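Local structure of quinone oxidoreductase (Thermus thermophilus, 1IZ0) at residues W4-K7 with P12-L15; V35-A40 with E283-A288; H42-G47 with T51-P56; E103-P108 with K297-L302. The protein binds NADPH and probably uses it to reduce quinones. All coordinates share one frame; numbering follows the deposited sequence.

Interaction 1. Residues W4-K7 with P12-L15; sequences WVLK and PLEL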
loop_
_atom_site.group_PDB
_atom_site.type_symbol
_atom_site.label_atom_id
_atom_site.label_comp_id
_atom_site.label_asym_id
_atom_site.label_seq_id
_atom_site.Cartn_x
_atom_site.Cartn_y
_atom_site.Cartn_z
ATOM N N TRP A 4 -3.789 9.221 -19.784
ATOM C CA TRP A 4 -3.009 8.081 -20.231
ATOM C C TRP A 4 -3.943 6.892 -20.361
ATOM O O TRP A 4 -4.716 6.583 -19.448
ATOM C CB TRP A 4 -1.881 7.759 -19.247
ATOM C CG TRP A 4 -0.751 8.744 -19.297
ATOM C CD1 TRP A 4 -0.522 9.782 -18.438
ATOM C CD2 TRP A 4 0.307 8.784 -20.263
ATOM N NE1 TRP A 4 0.616 10.463 -18.806
ATOM C CE2 TRP A 4 1.146 9.871 -19.922
ATOM C CE3 TRP A 4 0.629 8.005 -21.384
ATOM C CZ2 TRP A 4 2.289 10.200 -20.662
ATOM C CZ3 TRP A 4 1.770 8.333 -22.123
ATOM C CH2 TRP A 4 2.585 9.423 -21.754
ATOM N N VAL A 5 -3.883 6.233 -21.510
ATOM C CA VAL A 5 -4.736 5.086 -21.755
ATOM C C VAL A 5 -3.915 3.883 -22.173
ATOM O O VAL A 5 -2.961 4.003 -22.943
ATOM C CB VAL A 5 -5.768 5.393 -22.858
ATOM C CG1 VAL A 5 -6.690 4.194 -23.059
ATOM C CG2 VAL A 5 -6.581 6.618 -22.472
ATOM N N LEU A 6 -4.291 2.725 -21.646
ATOM C CA LEU A 6 -3.622 1.470 -21.962
ATOM C C LEU A 6 -4.596 0.729 -22.878
ATOM O O LEU A 6 -5.662 0.298 -22.440
ATOM C CB LEU A 6 -3.370 0.690 -20.665
ATOM C CG LEU A 6 -2.480 -0.565 -20.590
ATOM C CD1 LEU A 6 -3.300 -1.792 -20.860
ATOM C CD2 LEU A 6 -1.307 -0.449 -21.544
ATOM N N LYS A 7 -4.245 0.609 -24.155
ATOM C CA LYS A 7 -5.112 -0.063 -25.118
ATOM C C LYS A 7 -4.901 -1.570 -25.216
ATOM O O LYS A 7 -5.768 -2.293 -25.708
ATOM C CB LYS A 7 -4.955 0.590 -26.495
ATOM C CG LYS A 7 -5.496 2.016 -26.520
ATOM C CD LYS A 7 -5.302 2.697 -27.863
ATOM C CE LYS A 7 -5.896 4.100 -27.837
ATOM N NZ LYS A 7 -5.649 4.830 -29.113
ATOM N N PRO A 12 2.103 -0.481 -24.467
ATOM C CA PRO A 12 2.540 0.819 -23.950
ATOM C C PRO A 12 1.367 1.721 -23.596
ATOM O O PRO A 12 0.234 1.457 -23.986
ATOM C CB PRO A 12 3.355 1.377 -25.111
ATOM C CG PRO A 12 2.498 0.978 -26.284
ATOM C CD PRO A 12 2.075 -0.467 -25.947
ATOM N N LEU A 13 1.646 2.789 -22.863
ATOM C CA LEU A 13 0.615 3.751 -22.480
ATOM C C LEU A 13 0.550 4.797 -23.581
ATOM O O LEU A 13 1.524 4.985 -24.306
ATOM C CB LEU A 13 0.995 4.447 -21.170
ATOM C CG LEU A 13 1.071 3.594 -19.902
ATOM C CD1 LEU A 13 1.649 4.430 -18.771
ATOM C CD2 LEU A 13 -0.315 3.084 -19.540
ATOM N N GLU A 14 -0.580 5.483 -23.712
ATOM C CA GLU A 14 -0.675 6.521 -24.727
ATOM C C GLU A 14 -1.300 7.800 -24.180
ATOM O O GLU A 14 -2.351 7.766 -23.541
ATOM C CB GLU A 14 -1.486 6.041 -25.938
ATOM C CG GLU A 14 -1.498 7.066 -27.071
ATOM C CD GLU A 14 -2.461 6.718 -28.191
ATOM O OE1 GLU A 14 -2.609 7.544 -29.121
ATOM O OE2 GLU A 14 -3.067 5.625 -28.146
ATOM N N LEU A 15 -0.636 8.924 -24.424
ATOM C CA LEU A 15 -1.130 10.220 -23.986
ATOM C C LEU A 15 -2.202 10.605 -25.004
ATOM O O LEU A 15 -1.910 10.790 -26.186
ATOM C CB LEU A 15 0.011 11.238 -23.976
ATOM C CG LEU A 15 -0.234 12.638 -23.399
ATOM C CD1 LEU A 15 -1.107 13.447 -24.347
ATOM C CD2 LEU A 15 -0.879 12.518 -22.030
HETATM O O HOH W 1 -2.074 2.348 -24.976
#
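In the N-terminal beta hairpin, Val5 of strand 2-6 and Glu14 of strand 13-17 form an antiparallel hydrogen-bonded pair: Val5 N gives its proton to Glu14 O at 3.0 Å, and Glu14 N gives one to Val5 O at 2.9 Å. One step along, Trp4 stands against Leu15 in a non-hydrogen-bonded pair. The indole turns across the neighbouring strand because CG of Trp4 is anti to its carbonyl carbon (chi1 -73°). Leu15 CB lies over the six-membered ring, 3.9 Å from the ring centroid of Trp4, in a CH-pi contact, and Leu15 CD2 spreads over the same face nearer the rim. Trp4 CE3 also meets Leu13 CB at 3.6 Å, while the indole NE1 bonds to Phe279 O. Replacing the indole with the methyl of an alanine is likely to leave Leu15 without its aromatic face and Phe279 O without its N-H partner. Val5 and Glu14 point to the other face. The extended chains of Lys7, just past the strand, and Glu14 meet near the surface in a salt bridge: Lys7 NZ comes to the syn side of Glu14 OE2 at 2.9 Å, 22° out of the carboxylate plane. Toward the turn a water accepts from Lys7 N and lies close to both Val5 O and Pro12 O. Hydrogen-bonded and non-hydrogen-bonded pairs in alternation, with side chains alternating between the faces, mark an antiparallel beta hairpin.

Interaction 2. Residues V35-A40 with E283-A288; sequences VGLNFA and EAAFRA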
loop_
_atom_site.group_PDB
_atom_site.type_symbol
_atom_site.label_atom_id
_atom_site.label_comp_id
_atom_site.label_asym_id
_atom_site.label_seq_id
_atom_site.Cartn_x
_atom_site.Cartn_y
_atom_site.Cartn_z
ATOM N N VAL A 35 -1.104 11.256 -8.263
ATOM C CA VAL A 35 -1.563 9.886 -8.393
ATOM C C VAL A 35 -0.505 8.974 -7.802
ATOM O O VAL A 35 0.669 9.050 -8.174
ATOM C CB VAL A 35 -1.776 9.505 -9.880
ATOM C CG1 VAL A 35 -2.403 8.134 -9.973
ATOM C CG2 VAL A 35 -2.657 10.536 -10.570
ATOM N N GLY A 36 -0.908 8.121 -6.870
ATOM C CA GLY A 36 0.042 7.207 -6.268
ATOM C C GLY A 36 -0.008 5.891 -7.020
ATOM O O GLY A 36 -1.084 5.355 -7.248
ATOM N N LEU A 37 1.146 5.370 -7.414
ATOM C CA LEU A 37 1.178 4.114 -8.147
ATOM C C LEU A 37 1.446 2.936 -7.224
ATOM O O LEU A 37 2.136 3.067 -6.206
ATOM C CB LEU A 37 2.239 4.170 -9.251
ATOM C CG LEU A 37 2.017 5.254 -10.315
ATOM C CD1 LEU A 37 3.048 5.087 -11.427
ATOM C CD2 LEU A 37 0.613 5.145 -10.889
ATOM N N ASN A 38 0.896 1.783 -7.590
ATOM C CA ASN A 38 1.043 0.570 -6.796
ATOM C C ASN A 38 1.498 -0.588 -7.676
ATOM O O ASN A 38 1.271 -0.584 -8.883
ATOM C CB ASN A 38 -0.302 0.212 -6.162
ATOM C CG ASN A 38 -0.865 1.338 -5.327
ATOM O OD1 ASN A 38 -0.449 1.545 -4.185
ATOM N ND2 ASN A 38 -1.807 2.089 -5.899
ATOM N N PHE A 39 2.130 -1.586 -7.072
ATOM C CA PHE A 39 2.571 -2.733 -7.848
ATOM C C PHE A 39 1.329 -3.287 -8.542
ATOM O O PHE A 39 1.390 -3.775 -9.675
ATOM C CB PHE A 39 3.196 -3.789 -6.934
ATOM C CG PHE A 39 3.835 -4.929 -7.681
ATOM C CD1 PHE A 39 3.266 -6.198 -7.663
ATOM C CD2 PHE A 39 4.993 -4.721 -8.432
ATOM C CE1 PHE A 39 3.840 -7.251 -8.385
ATOM C CE2 PHE A 39 5.576 -5.761 -9.159
ATOM C CZ PHE A 39 4.998 -7.030 -9.136
ATOM N N ALA A 40 0.193 -3.174 -7.856
ATOM C CA ALA A 40 -1.079 -3.644 -8.386
ATOM C C ALA A 40 -1.366 -3.024 -9.751
ATOM O O ALA A 40 -1.943 -3.674 -10.625
ATOM C CB ALA A 40 -2.208 -3.305 -7.411
ATOM N N GLU A 283 5.238 6.549 -18.065
ATOM C CA GLU A 283 5.895 5.274 -18.327
ATOM C C GLU A 283 7.075 5.086 -17.390
ATOM O O GLU A 283 7.277 4.004 -16.841
ATOM C CB GLU A 283 6.347 5.186 -19.791
ATOM C CG GLU A 283 5.197 4.947 -20.763
ATOM C CD GLU A 283 4.694 3.504 -20.740
ATOM O OE1 GLU A 283 4.625 2.901 -19.645
ATOM O OE2 GLU A 283 4.356 2.976 -21.821
ATOM N N ALA A 284 7.849 6.145 -17.199
ATOM C CA ALA A 284 9.000 6.090 -16.308
ATOM C C ALA A 284 8.559 5.724 -14.885
ATOM O O ALA A 284 9.185 4.883 -14.229
ATOM C CB ALA A 284 9.720 7.442 -16.305
ATOM N N ALA A 285 7.481 6.351 -14.411
ATOM C CA ALA A 285 6.972 6.088 -13.063
ATOM C C ALA A 285 6.592 4.622 -12.887
ATOM O O ALA A 285 6.842 4.034 -11.838
ATOM C CB ALA A 285 5.772 6.976 -12.770
ATOM N N PHE A 286 5.980 4.036 -13.911
ATOM C CA PHE A 286 5.592 2.629 -13.865
ATOM C C PHE A 286 6.813 1.722 -13.748
ATOM O O PHE A 286 6.753 0.680 -13.091
ATOM C CB PHE A 286 4.786 2.257 -15.112
ATOM C CG PHE A 286 3.294 2.338 -14.911
ATOM C CD1 PHE A 286 2.607 1.302 -14.274
ATOM C CD2 PHE A 286 2.579 3.461 -15.327
ATOM C CE1 PHE A 286 1.229 1.383 -14.054
ATOM C CE2 PHE A 286 1.203 3.551 -15.114
ATOM C CZ PHE A 286 0.527 2.506 -14.473
ATOM N N ARG A 287 7.916 2.110 -14.388
ATOM C CA ARG A 287 9.139 1.311 -14.314
ATOM C C ARG A 287 9.744 1.441 -12.919
ATOM O O ARG A 287 10.351 0.499 -12.409
ATOM C CB ARG A 287 10.162 1.764 -15.366
ATOM C CG ARG A 287 9.801 1.393 -16.811
ATOM C CD ARG A 287 10.940 1.713 -17.789
ATOM N NE ARG A 287 10.698 2.929 -18.571
ATOM C CZ ARG A 287 11.394 4.055 -18.443
ATOM N NH1 ARG A 287 12.385 4.128 -17.560
ATOM N NH2 ARG A 287 11.097 5.111 -19.191
ATOM N N ALA A 288 9.571 2.609 -12.301
ATOM C CA ALA A 288 10.095 2.843 -10.964
ATOM C C ALA A 288 9.461 1.873 -9.971
ATOM O O ALA A 288 10.032 1.586 -8.919
ATOM C CB ALA A 288 9.826 4.271 -10.544
#
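Before Leu37 reaches Ala285 and Phe286, Val35 and Gly36 run in strand 27-37, tied by backbone bonds to Val300 on one side and to Glu62 of another strand. Leu37, bonded through its backbone to Val298, sends its side chain toward helix 282-288. Its CG is anti to the carbonyl carbon (chi1 -61°), and the extended second torsion carries CD1 outward as the one branch that touches the helix. That methyl comes within 3.6 Å of Ala285 CB, and it also lies 4.2 Å above the plane of the Phe286 ring, offset toward the rim; the nearest ring atom, Phe286 CD2, is 4.3 Å from Leu37 CD1. An alanine suits this place: the small methyl of Ala285 lets the helix settle close to the sheet, where it also meets Val298 and Val300. The ring of Phe286 provides a flat wall beside the leucine methyl, and it also makes a cation-pi contact with Arg45. This is a helix laid on the mixed sheet of the GroES-like domain; between these two segments the contact is apolar, with no hydrogen bond. Asn38 follows at the N-cap position of helix 39-46. Its CB is directed away from helix 282-288, and the side chain makes no capping bond, while the backbone N bonds to Asp41 OD2. Phe39 then opens the helix: it contacts NADPH in a complex of this protein, and its ring meets that of His42.

Interaction 3. Residues H42-G47 with T51-P56; sequences HLMRLG and TRLHPP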
loop_
_atom_site.group_PDB
_atom_site.type_symbol
_atom_site.label_atom_id
_atom_site.label_comp_id
_atom_site.label_asym_id
_atom_site.label_seq_id
_atom_site.Cartn_x
_atom_site.Cartn_y
_atom_site.Cartn_z
ATOM N N HIS A 42 0.857 -2.163 -11.906
ATOM C CA HIS A 42 1.733 -2.831 -12.857
ATOM C C HIS A 42 1.151 -4.179 -13.270
ATOM O O HIS A 42 1.184 -4.534 -14.445
ATOM C CB HIS A 42 3.126 -3.031 -12.259
ATOM C CG HIS A 42 3.999 -3.944 -13.064
ATOM N ND1 HIS A 42 4.142 -5.285 -12.774
ATOM C CD2 HIS A 42 4.762 -3.713 -14.160
ATOM C CE1 HIS A 42 4.957 -5.840 -13.654
ATOM N NE2 HIS A 42 5.346 -4.907 -14.506
ATOM N N LEU A 43 0.608 -4.922 -12.308
ATOM C CA LEU A 43 0.027 -6.230 -12.603
ATOM C C LEU A 43 -1.233 -6.118 -13.449
ATOM O O LEU A 43 -1.524 -6.990 -14.267
ATOM C CB LEU A 43 -0.300 -6.980 -11.306
ATOM C CG LEU A 43 0.914 -7.394 -10.471
ATOM C CD1 LEU A 43 0.456 -8.152 -9.234
ATOM C CD2 LEU A 43 1.838 -8.265 -11.320
HETATM N N MSE A 44 -1.984 -5.044 -13.251
HETATM C CA MSE A 44 -3.211 -4.846 -14.003
HETATM C C MSE A 44 -2.946 -4.559 -15.474
HETATM O O MSE A 44 -3.784 -4.850 -16.321
HETATM C CB MSE A 44 -4.034 -3.719 -13.381
HETATM C CG MSE A 44 -5.268 -4.224 -12.664
HETATM SE SE MSE A 44 -6.049 -2.902 -11.497
HETATM C CE MSE A 44 -6.519 -1.567 -12.830
ATOM N N ARG A 45 -1.786 -3.978 -15.773
ATOM C CA ARG A 45 -1.420 -3.685 -17.160
ATOM C C ARG A 45 -1.082 -4.981 -17.880
ATOM O O ARG A 45 -1.133 -5.055 -19.109
ATOM C CB ARG A 45 -0.193 -2.771 -17.224
ATOM C CG ARG A 45 -0.465 -1.337 -16.904
ATOM C CD ARG A 45 0.803 -0.508 -17.024
ATOM N NE ARG A 45 1.382 -0.541 -18.367
ATOM C CZ ARG A 45 2.289 0.330 -18.795
ATOM N NH1 ARG A 45 2.705 1.288 -17.980
ATOM N NH2 ARG A 45 2.782 0.248 -20.028
ATOM N N LEU A 46 -0.717 -5.997 -17.106
ATOM C CA LEU A 46 -0.354 -7.292 -17.668
ATOM C C LEU A 46 -1.501 -8.286 -17.580
ATOM O O LEU A 46 -1.403 -9.401 -18.088
ATOM C CB LEU A 46 0.863 -7.864 -16.936
ATOM C CG LEU A 46 2.085 -6.956 -16.791
ATOM C CD1 LEU A 46 3.206 -7.738 -16.120
ATOM C CD2 LEU A 46 2.529 -6.454 -18.155
ATOM N N GLY A 47 -2.591 -7.876 -16.938
ATOM C CA GLY A 47 -3.732 -8.756 -16.787
ATOM C C GLY A 47 -3.404 -9.864 -15.803
ATOM O O GLY A 47 -3.973 -10.958 -15.863
ATOM N N THR A 51 -8.099 -8.308 -9.812
ATOM C CA THR A 51 -9.167 -7.662 -10.578
ATOM C C THR A 51 -8.675 -7.602 -12.021
ATOM O O THR A 51 -7.529 -7.232 -12.279
ATOM C CB THR A 51 -9.454 -6.203 -10.119
ATOM O OG1 THR A 51 -8.300 -5.392 -10.355
ATOM C CG2 THR A 51 -9.806 -6.147 -8.649
ATOM N N ARG A 52 -9.533 -7.974 -12.959
ATOM C CA ARG A 52 -9.152 -7.957 -14.361
ATOM C C ARG A 52 -9.906 -6.867 -15.106
ATOM O O ARG A 52 -11.075 -7.033 -15.449
ATOM C CB ARG A 52 -9.430 -9.318 -14.996
ATOM N N LEU A 53 -9.233 -5.746 -15.340
ATOM C CA LEU A 53 -9.835 -4.636 -16.064
ATOM C C LEU A 53 -9.642 -4.898 -17.557
ATOM O O LEU A 53 -8.552 -5.277 -17.992
ATOM C CB LEU A 53 -9.160 -3.318 -15.667
ATOM C CG LEU A 53 -10.091 -2.199 -15.190
ATOM C CD1 LEU A 53 -11.051 -1.815 -16.306
ATOM C CD2 LEU A 53 -10.869 -2.672 -13.967
ATOM N N HIS A 54 -10.702 -4.710 -18.336
ATOM C CA HIS A 54 -10.642 -4.920 -19.779
ATOM C C HIS A 54 -10.256 -3.639 -20.499
ATOM O O HIS A 54 -10.921 -2.621 -20.357
ATOM C CB HIS A 54 -12.001 -5.389 -20.307
ATOM C CG HIS A 54 -12.395 -6.754 -19.838
ATOM N ND1 HIS A 54 -13.695 -7.212 -19.892
ATOM C CD2 HIS A 54 -11.663 -7.764 -19.311
ATOM C CE1 HIS A 54 -13.745 -8.443 -19.416
ATOM N NE2 HIS A 54 -12.525 -8.802 -19.057
ATOM N N PRO A 55 -9.166 -3.670 -21.277
ATOM C CA PRO A 55 -8.750 -2.469 -22.004
ATOM C C PRO A 55 -9.823 -2.081 -23.018
ATOM O O PRO A 55 -10.632 -2.911 -23.419
ATOM C CB PRO A 55 -7.460 -2.913 -22.684
ATOM C CG PRO A 55 -6.901 -3.898 -21.717
ATOM C CD PRO A 55 -8.119 -4.705 -21.337
ATOM N N PRO A 56 -9.841 -0.811 -23.441
ATOM C CA PRO A 56 -8.898 0.214 -22.985
ATOM C C PRO A 56 -9.315 0.815 -21.647
ATOM O O PRO A 56 -10.497 0.820 -21.300
ATOM C CB PRO A 56 -8.930 1.237 -24.116
ATOM C CG PRO A 56 -10.346 1.163 -24.581
ATOM C CD PRO A 56 -10.632 -0.329 -24.589
HETATM O O HOH W 2 -6.166 -6.104 -16.149
#
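Met44 O, near the end of helix 39-46, is met by a water 2.7 Å away, and the same water lies 3.1 Å from Leu53 O in the extended loop across from it. One water thus links the two backbones. The oxygen of Met44 also takes a weak bond from Gly47 N, one of the two bonds of the Schellman motif that ends this helix; the other runs from the N-H of the residue after Gly47 back to Leu43 O. Gly47 adopts a positive phi of 71°, a conformation glycine accepts readily, and the chain leaves the helix there to turn into the loop 51-56. Side chains complete the contact. Residue Met44 is modelled as selenomethionine, a substitution presumably made for structure determination, and its long selenoether chain bridges from helix to loop. Met44 CG packs 3.8 Å from Thr51 O, and Met44 SE comes to 3.5 Å from Thr51 OG1. The hydroxyl faces the selenium because it sits between the backbone N and the carbonyl carbon of Thr51 (chi1 64°). Beyond, the chain of Met44 bends at chi3 (63°), placing its CE 4.3 Å from Leu53 CB, a loose apolar touch; an unbranched, flexible chain suits this place because it can reach both Thr51 and Leu53. Thr51 additionally touches Trp243, and Leu53 touches Gln78. On the side of the helix away from this loop, Arg45 pairs in a salt bridge with Glu283.

Interaction 4. Residues E103-P108 with K297-L302; sequences EAAAFP and KVVVRL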
loop_
_atom_site.group_PDB
_atom_site.type_symbol
_atom_site.label_atom_id
_atom_site.label_comp_id
_atom_site.label_asym_id
_atom_site.label_seq_id
_atom_site.Cartn_x
_atom_site.Cartn_y
_atom_site.Cartn_z
ATOM N N GLU A 103 2.254 13.574 -0.426
ATOM C CA GLU A 103 2.169 12.751 0.773
ATOM C C GLU A 103 0.777 12.123 0.873
ATOM O O GLU A 103 0.633 10.973 1.297
ATOM C CB GLU A 103 2.459 13.588 2.027
ATOM C CG GLU A 103 2.864 12.741 3.230
ATOM C CD GLU A 103 3.221 13.567 4.452
ATOM O OE1 GLU A 103 4.004 14.531 4.315
ATOM O OE2 GLU A 103 2.729 13.242 5.554
ATOM N N ALA A 104 -0.246 12.882 0.486
ATOM C CA ALA A 104 -1.619 12.373 0.517
ATOM C C ALA A 104 -1.790 11.206 -0.457
ATOM O O ALA A 104 -2.493 10.239 -0.163
ATOM C CB ALA A 104 -2.615 13.492 0.168
ATOM N N ALA A 105 -1.141 11.287 -1.612
ATOM C CA ALA A 105 -1.240 10.228 -2.619
ATOM C C ALA A 105 -0.581 8.920 -2.183
ATOM O O ALA A 105 -0.888 7.852 -2.715
ATOM C CB ALA A 105 -0.617 10.701 -3.929
ATOM N N ALA A 106 0.318 9.003 -1.211
ATOM C CA ALA A 106 1.031 7.829 -0.723
ATOM C C ALA A 106 0.372 7.224 0.511
ATOM O O ALA A 106 0.920 6.303 1.123
ATOM C CB ALA A 106 2.469 8.207 -0.395
ATOM N N PHE A 107 -0.806 7.720 0.865
ATOM C CA PHE A 107 -1.494 7.242 2.056
ATOM C C PHE A 107 -2.564 6.140 1.971
ATOM O O PHE A 107 -2.426 5.094 2.606
ATOM C CB PHE A 107 -2.082 8.447 2.808
ATOM C CG PHE A 107 -3.088 8.078 3.872
ATOM C CD1 PHE A 107 -4.450 8.156 3.617
ATOM C CD2 PHE A 107 -2.665 7.635 5.121
ATOM C CE1 PHE A 107 -5.385 7.795 4.592
ATOM C CE2 PHE A 107 -3.588 7.271 6.103
ATOM C CZ PHE A 107 -4.952 7.352 5.837
ATOM N N PRO A 108 -3.639 6.357 1.194
ATOM C CA PRO A 108 -4.734 5.379 1.060
ATOM C C PRO A 108 -4.415 3.888 1.042
ATOM O O PRO A 108 -4.694 3.161 2.004
ATOM C CB PRO A 108 -5.451 5.832 -0.211
ATOM C CG PRO A 108 -5.235 7.310 -0.203
ATOM C CD PRO A 108 -3.774 7.420 0.179
ATOM N N LYS A 297 6.791 5.673 -1.751
ATOM C CA LYS A 297 5.758 5.636 -2.777
ATOM C C LYS A 297 6.125 6.328 -4.082
ATOM O O LYS A 297 6.679 7.429 -4.070
ATOM C CB LYS A 297 4.497 6.308 -2.235
ATOM C CG LYS A 297 3.272 6.143 -3.105
ATOM C CD LYS A 297 2.582 4.825 -2.786
ATOM C CE LYS A 297 1.183 4.778 -3.377
ATOM N NZ LYS A 297 0.469 3.565 -2.906
ATOM N N VAL A 298 5.793 5.694 -5.207
ATOM C CA VAL A 298 6.039 6.290 -6.518
ATOM C C VAL A 298 4.816 7.153 -6.778
ATOM O O VAL A 298 3.692 6.664 -6.753
ATOM C CB VAL A 298 6.134 5.238 -7.648
ATOM C CG1 VAL A 298 6.254 5.949 -8.996
ATOM C CG2 VAL A 298 7.341 4.329 -7.429
ATOM N N VAL A 299 5.033 8.434 -7.029
ATOM C CA VAL A 299 3.932 9.351 -7.253
ATOM C C VAL A 299 4.046 10.136 -8.554
ATOM O O VAL A 299 5.127 10.586 -8.924
ATOM C CB VAL A 299 3.841 10.368 -6.088
ATOM C CG1 VAL A 299 2.774 11.426 -6.388
ATOM C CG2 VAL A 299 3.532 9.637 -4.785
ATOM N N VAL A 300 2.920 10.295 -9.242
ATOM C CA VAL A 300 2.880 11.076 -10.469
ATOM C C VAL A 300 2.195 12.390 -10.091
ATOM O O VAL A 300 1.093 12.395 -9.534
ATOM C CB VAL A 300 2.079 10.368 -11.581
ATOM C CG1 VAL A 300 2.015 11.254 -12.817
ATOM C CG2 VAL A 300 2.750 9.033 -11.936
ATOM N N ARG A 301 2.864 13.500 -10.378
ATOM C CA ARG A 301 2.352 14.826 -10.048
ATOM C C ARG A 301 1.890 15.539 -11.312
ATOM O O ARG A 301 2.628 15.592 -12.298
ATOM C CB ARG A 301 3.470 15.640 -9.397
ATOM C CG ARG A 301 3.116 16.340 -8.111
ATOM C CD ARG A 301 2.047 17.394 -8.294
ATOM N NE ARG A 301 1.992 18.269 -7.125
ATOM C CZ ARG A 301 1.102 19.240 -6.961
ATOM N NH1 ARG A 301 0.184 19.459 -7.890
ATOM N NH2 ARG A 301 1.141 19.999 -5.878
ATOM N N LEU A 302 0.682 16.096 -11.287
ATOM C CA LEU A 302 0.166 16.819 -12.445
ATOM C C LEU A 302 0.407 18.326 -12.331
ATOM O O LEU A 302 0.679 18.961 -13.378
ATOM C CB LEU A 302 -1.328 16.542 -12.646
ATOM C CG LEU A 302 -1.619 15.147 -13.198
ATOM C CD1 LEU A 302 -1.408 14.101 -12.108
ATOM C CD2 LEU A 302 -3.036 15.090 -13.718
ATOM O OXT LEU A 302 0.312 18.855 -11.201
HETATM O O HOH W 3 -0.590 4.349 -0.377
#
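Lys297 follows the surface of Ala106 along most of its length. Its CB presses on Ala106 CB at 3.3 Å, and Lys297 CG is 3.5 Å from the same methyl; both are tighter than usual van der Waals contact, which suggests that little more than a methyl would fit. CG stands anti to the backbone N (chi1 -170°), and a bend at chi2 (85°) then lays the rest of the chain along the backbone at Ala105 and Ala106. Lys297 CD lies 4.0 Å from Ala106 CA, and Lys297 CE lies 3.8 Å from Ala105 O. At the tip, Lys297 NZ gives a proton to a water at 2.9 Å that in turn makes a weak bond to Ala106 O. The ammonium is buried, but it also has a salt bridge to Glu62 and a hydrogen bond to Asn38 OD1, which probably compensate its charge. A leucine in its place would probably leave Glu62 without its positive mate and Asn38 OD1 without its donor. Two residues on, Val299 points the same way, and its CG1 meets Ala105 CB at 4.3 Å. A beta-branched side chain suits a strand, and the small alanine lets the two backbones come close. Val298 and Val300 turn to the other face of the strand, against helix 282-288. Strand 297-301 is thus covered on both faces where it joins the mixed sheet of the GroES-like catalytic domain, beside strand 27-37 and near the NADPH-binding Ala137.

All four contacts lie in one region of the fold, the GroES-like domain, though their segments come from both ends of the chain. Interaction 1 closes first along the chain and is followed by interaction 2, whose long span contains interaction 3 and crosses interaction 4. Interactions 2 and 4 are nearest, with centres 10 Å apart: strands 27-37 and 297-301 are neighbours in the mixed sheet. Interactions 2 and 3 share helix 39-46. Glu283 ties three of them together, meeting Leu13 N of interaction 1 and Arg45 of interaction 3. Interactions 3 and 4 stand about 21 Å apart between centres and do not touch. The C-terminal strand thus joins the N-terminal part of the fold beside the NADPH site.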